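Local coordinates for protein ribonucleoside-diphosphate reductase subunit beta (Bacillus halodurans C-125, PDB 2RCC) that probably supplies the di-iron small subunit of a class I ribonucleotide reductase, which makes deoxyribonucleotides from ribonucleotides for DNA synthesis, at residues 177-182 against 228-233. Sequence-based numbering, arbitrary orientation.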
ATOM      1  N   GLU A 177      13.377   9.747  15.296  1.00 18.38           N
ATOM      2  CA  GLU A 177      14.388  10.327  14.419  1.00 19.54           C
ATOM      3  C   GLU A 177      14.079  10.024  12.970  1.00 17.75           C
ATOM      4  O   GLU A 177      14.138  10.901  12.125  1.00 19.65           O
ATOM      5  CB  GLU A 177      15.773   9.816  14.779  1.00 19.80           C
ATOM      6  CG  GLU A 177      16.255  10.321  16.125  1.00 17.73           C
ATOM      7  CD  GLU A 177      17.550   9.670  16.617  1.00 25.60           C
ATOM      8  OE1 GLU A 177      18.184   8.883  15.861  1.00 27.77           O
ATOM      9  OE2 GLU A 177      17.921   9.968  17.782  1.00 24.76           O
ATOM     10  N   SER A 178      13.737   8.770  12.712  1.00 16.17           N
ATOM     11  CA  SER A 178      13.339   8.280  11.395  1.00 19.52           C
ATOM     12  C   SER A 178      12.078   8.998  10.850  1.00 17.54           C
ATOM     13  O   SER A 178      12.001   9.310   9.664  1.00 19.27           O
ATOM     14  CB  SER A 178      13.176   6.750  11.494  1.00 21.29           C
ATOM     15  OG  SER A 178      12.606   6.226  10.327  1.00 32.65           O
ATOM     16  N   ILE A 179      11.084   9.254  11.706  1.00 17.73           N
ATOM     17  CA  ILE A 179       9.878  10.052  11.355  1.00 16.09           C
ATOM     18  C   ILE A 179      10.262  11.478  10.941  1.00 16.22           C
ATOM     19  O   ILE A 179       9.693  12.031   9.993  1.00 17.01           O
ATOM     20  CB  ILE A 179       8.862  10.123  12.551  1.00 17.89           C
ATOM     21  CG1 ILE A 179       8.168   8.779  12.751  1.00 18.92           C
ATOM     22  CG2 ILE A 179       7.800  11.236  12.358  1.00 17.32           C
ATOM     23  CD1 ILE A 179       7.093   8.465  11.670  1.00 16.37           C
ATOM     24  N   VAL A 180      11.225  12.077  11.642  1.00 16.60           N
ATOM     25  CA  VAL A 180      11.692  13.425  11.278  1.00 19.67           C
ATOM     26  C   VAL A 180      12.317  13.412   9.886  1.00 18.41           C
ATOM     27  O   VAL A 180      12.040  14.319   9.092  1.00 17.02           O
ATOM     28  CB  VAL A 180      12.670  14.053  12.316  1.00 19.12           C
ATOM     29  CG1 VAL A 180      13.235  15.416  11.786  1.00 24.76           C
ATOM     30  CG2 VAL A 180      11.959  14.244  13.697  1.00 13.51           C
ATOM     31  N   TYR A 181      13.167  12.412   9.607  1.00 18.19           N
ATOM     32  CA  TYR A 181      13.766  12.292   8.277  1.00 19.96           C
ATOM     33  C   TYR A 181      12.673  12.095   7.224  1.00 19.13           C
ATOM     34  O   TYR A 181      12.786  12.660   6.144  1.00 21.31           O
ATOM     35  CB  TYR A 181      14.796  11.171   8.177  1.00 23.12           C
ATOM     36  CG  TYR A 181      15.930  11.271   9.152  1.00 28.15           C
ATOM     37  CD1 TYR A 181      16.675  12.438   9.299  1.00 39.34           C
ATOM     38  CD2 TYR A 181      16.272  10.188   9.918  1.00 36.51           C
ATOM     39  CE1 TYR A 181      17.726  12.510  10.214  1.00 38.18           C
ATOM     40  CE2 TYR A 181      17.300  10.245  10.808  1.00 36.05           C
ATOM     41  CZ  TYR A 181      18.018  11.399  10.972  1.00 32.97           C
ATOM     42  OH  TYR A 181      19.042  11.391  11.896  1.00 41.90           O
ATOM     43  N   ASP A 182      11.629  11.321   7.536  1.00 20.81           N
ATOM     44  CA  ASP A 182      10.459  11.141   6.613  1.00 20.20           C
ATOM     45  C   ASP A 182       9.752  12.481   6.260  1.00 20.34           C
ATOM     46  O   ASP A 182       9.336  12.704   5.110  1.00 20.74           O
ATOM     47  CB  ASP A 182       9.387  10.200   7.180  1.00 23.78           C
ATOM     48  CG  ASP A 182       9.826   8.739   7.343  1.00 26.62           C
ATOM     49  OD1 ASP A 182      10.797   8.284   6.706  1.00 28.17           O
ATOM     50  OD2 ASP A 182       9.149   8.015   8.142  1.00 25.81           O
ATOM     51  N   THR A 228       3.786  13.991  10.859  1.00 18.90           N
ATOM     52  CA  THR A 228       3.793  14.971  11.948  1.00 17.04           C
ATOM     53  C   THR A 228       2.815  14.608  13.074  1.00 17.80           C
ATOM     54  O   THR A 228       3.086  14.848  14.266  1.00 17.25           O
ATOM     55  CB  THR A 228       3.626  16.437  11.435  1.00 20.23           C
ATOM     56  OG1 THR A 228       2.365  16.610  10.813  1.00 17.67           O
ATOM     57  CG2 THR A 228       4.693  16.784  10.450  1.00 16.17           C
ATOM     58  N   ASN A 229       1.685  14.007  12.716  1.00 19.13           N
ATOM     59  CA  ASN A 229       0.739  13.494  13.692  1.00 19.76           C
ATOM     60  C   ASN A 229       1.375  12.369  14.502  1.00 19.54           C
ATOM     61  O   ASN A 229       1.290  12.378  15.726  1.00 21.89           O
ATOM     62  CB  ASN A 229      -0.552  12.980  13.042  1.00 18.52           C
ATOM     63  CG  ASN A 229      -1.567  14.075  12.711  1.00 25.42           C
ATOM     64  OD1 ASN A 229      -1.374  15.229  12.984  1.00 28.65           O
ATOM     65  ND2 ASN A 229      -2.674  13.675  12.130  1.00 32.17           N
ATOM     66  N   ILE A 230       2.063  11.440  13.830  1.00 18.81           N
ATOM     67  CA  ILE A 230       2.756  10.334  14.533  1.00 18.97           C
ATOM     68  C   ILE A 230       3.799  10.887  15.475  1.00 19.25           C
ATOM     69  O   ILE A 230       3.916  10.405  16.619  1.00 19.23           O
ATOM     70  CB  ILE A 230       3.409   9.302  13.540  1.00 18.63           C
ATOM     71  CG1 ILE A 230       2.329   8.548  12.804  1.00 20.14           C
ATOM     72  CG2 ILE A 230       4.323   8.313  14.308  1.00 17.88           C
ATOM     73  CD1 ILE A 230       2.854   7.837  11.555  1.00 19.85           C
ATOM     74  N   PHE A 231       4.545  11.918  15.019  1.00 18.04           N
ATOM     75  CA  PHE A 231       5.547  12.564  15.851  1.00 17.13           C
ATOM     76  C   PHE A 231       4.930  13.095  17.147  1.00 17.96           C
ATOM     77  O   PHE A 231       5.438  12.819  18.257  1.00 16.06           O
ATOM     78  CB  PHE A 231       6.238  13.706  15.075  1.00 19.58           C
ATOM     79  CG  PHE A 231       7.324  14.404  15.842  1.00 16.57           C
ATOM     80  CD1 PHE A 231       7.030  15.516  16.666  1.00 15.06           C
ATOM     81  CD2 PHE A 231       8.638  13.973  15.759  1.00 21.12           C
ATOM     82  CE1 PHE A 231       8.023  16.155  17.396  1.00 20.85           C
ATOM     83  CE2 PHE A 231       9.640  14.630  16.487  1.00 16.35           C
ATOM     84  CZ  PHE A 231       9.335  15.714  17.299  1.00 21.94           C
ATOM     85  N   LYS A 232       3.852  13.860  17.013  1.00 17.83           N
ATOM     86  CA  LYS A 232       3.188  14.437  18.190  1.00 20.57           C
ATOM     87  C   LYS A 232       2.597  13.387  19.137  1.00 21.60           C
ATOM     88  O   LYS A 232       2.656  13.540  20.335  1.00 23.95           O
ATOM     89  CB  LYS A 232       2.075  15.371  17.774  1.00 22.00           C
ATOM     90  CG  LYS A 232       2.547  16.664  17.165  1.00 29.25           C
ATOM     91  CD  LYS A 232       1.382  17.309  16.443  1.00 35.87           C
ATOM     92  CE  LYS A 232       1.752  18.590  15.841  1.00 35.15           C
ATOM     93  NZ  LYS A 232       0.950  18.784  14.578  1.00 32.30           N
ATOM     94  N   GLU A 233       2.049  12.316  18.597  1.00 23.01           N
ATOM     95  CA  GLU A 233       1.475  11.249  19.396  1.00 22.71           C
ATOM     96  C   GLU A 233       2.588  10.473  20.090  1.00 21.60           C
ATOM     97  O   GLU A 233       2.384   9.991  21.193  1.00 21.50           O
ATOM     98  CB  GLU A 233       0.631  10.306  18.539  1.00 24.67           C
ATOM     99  CG  GLU A 233      -0.605  10.940  17.846  1.00 31.94           C
ATOM    100  CD  GLU A 233      -1.753  11.362  18.765  1.00 44.89           C
ATOM    101  OE1 GLU A 233      -1.717  11.101  20.010  1.00 27.50           O
ATOM    102  OE2 GLU A 233      -2.720  11.928  18.177  1.00 41.31           O
TER
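Ile179 puts its two branches against two neighbouring residues of the facing helix, Ile230 and Phe231, and the whole contact between 177-182 and 228-233 is apolar. Its longer branch goes to Ile230: two methyls meet, CD1 of Ile179 and CG2 of Ile230, 3.8 Å apart, and the two side chains cross at about a right angle. In Ile179, CG1 lies beside the backbone N (chi1 -72°), which leaves the shorter branch, CG2, anti to that N; it rests beside Phe231, 4.0 Å from that residue's CB. This methyl lies at the ring's edge, near its plane.

Val180 supplies the second methyl on the Phe231 ring. Its CG2 reaches CE2 of Phe231 at 3.6 Å and also lies near CD2, approaching the ring obliquely. With CG anti to the backbone N (chi1 -178°), the ring of Phe231 slants out across the gap and brings its CD2-CE2 side to Val180, while CB stays beside Ile179. All four side chains are buried, and dispersion and the exclusion of water are what join them.

The short segments run roughly antiparallel, 155° between their directions, with axes approaching to 9.7 Å; the CA atoms of Ile179 and Phe231 are the nearest pair at 6.7 Å. Helices 172-187 and 207-237 belong to the ferritin-like helical bundle of this family. The contact joins two helices that probably carry iron ligands, with the side chain of Ile230 about 9 Å from that of His223 and that of Ile179 about 10 Å from that of Glu186. Around it, Phe227 of helix 207-237 adds to the packing on Ile179, Leu176 touches Phe231, and Phe249 brings helix 244-268 against Val180.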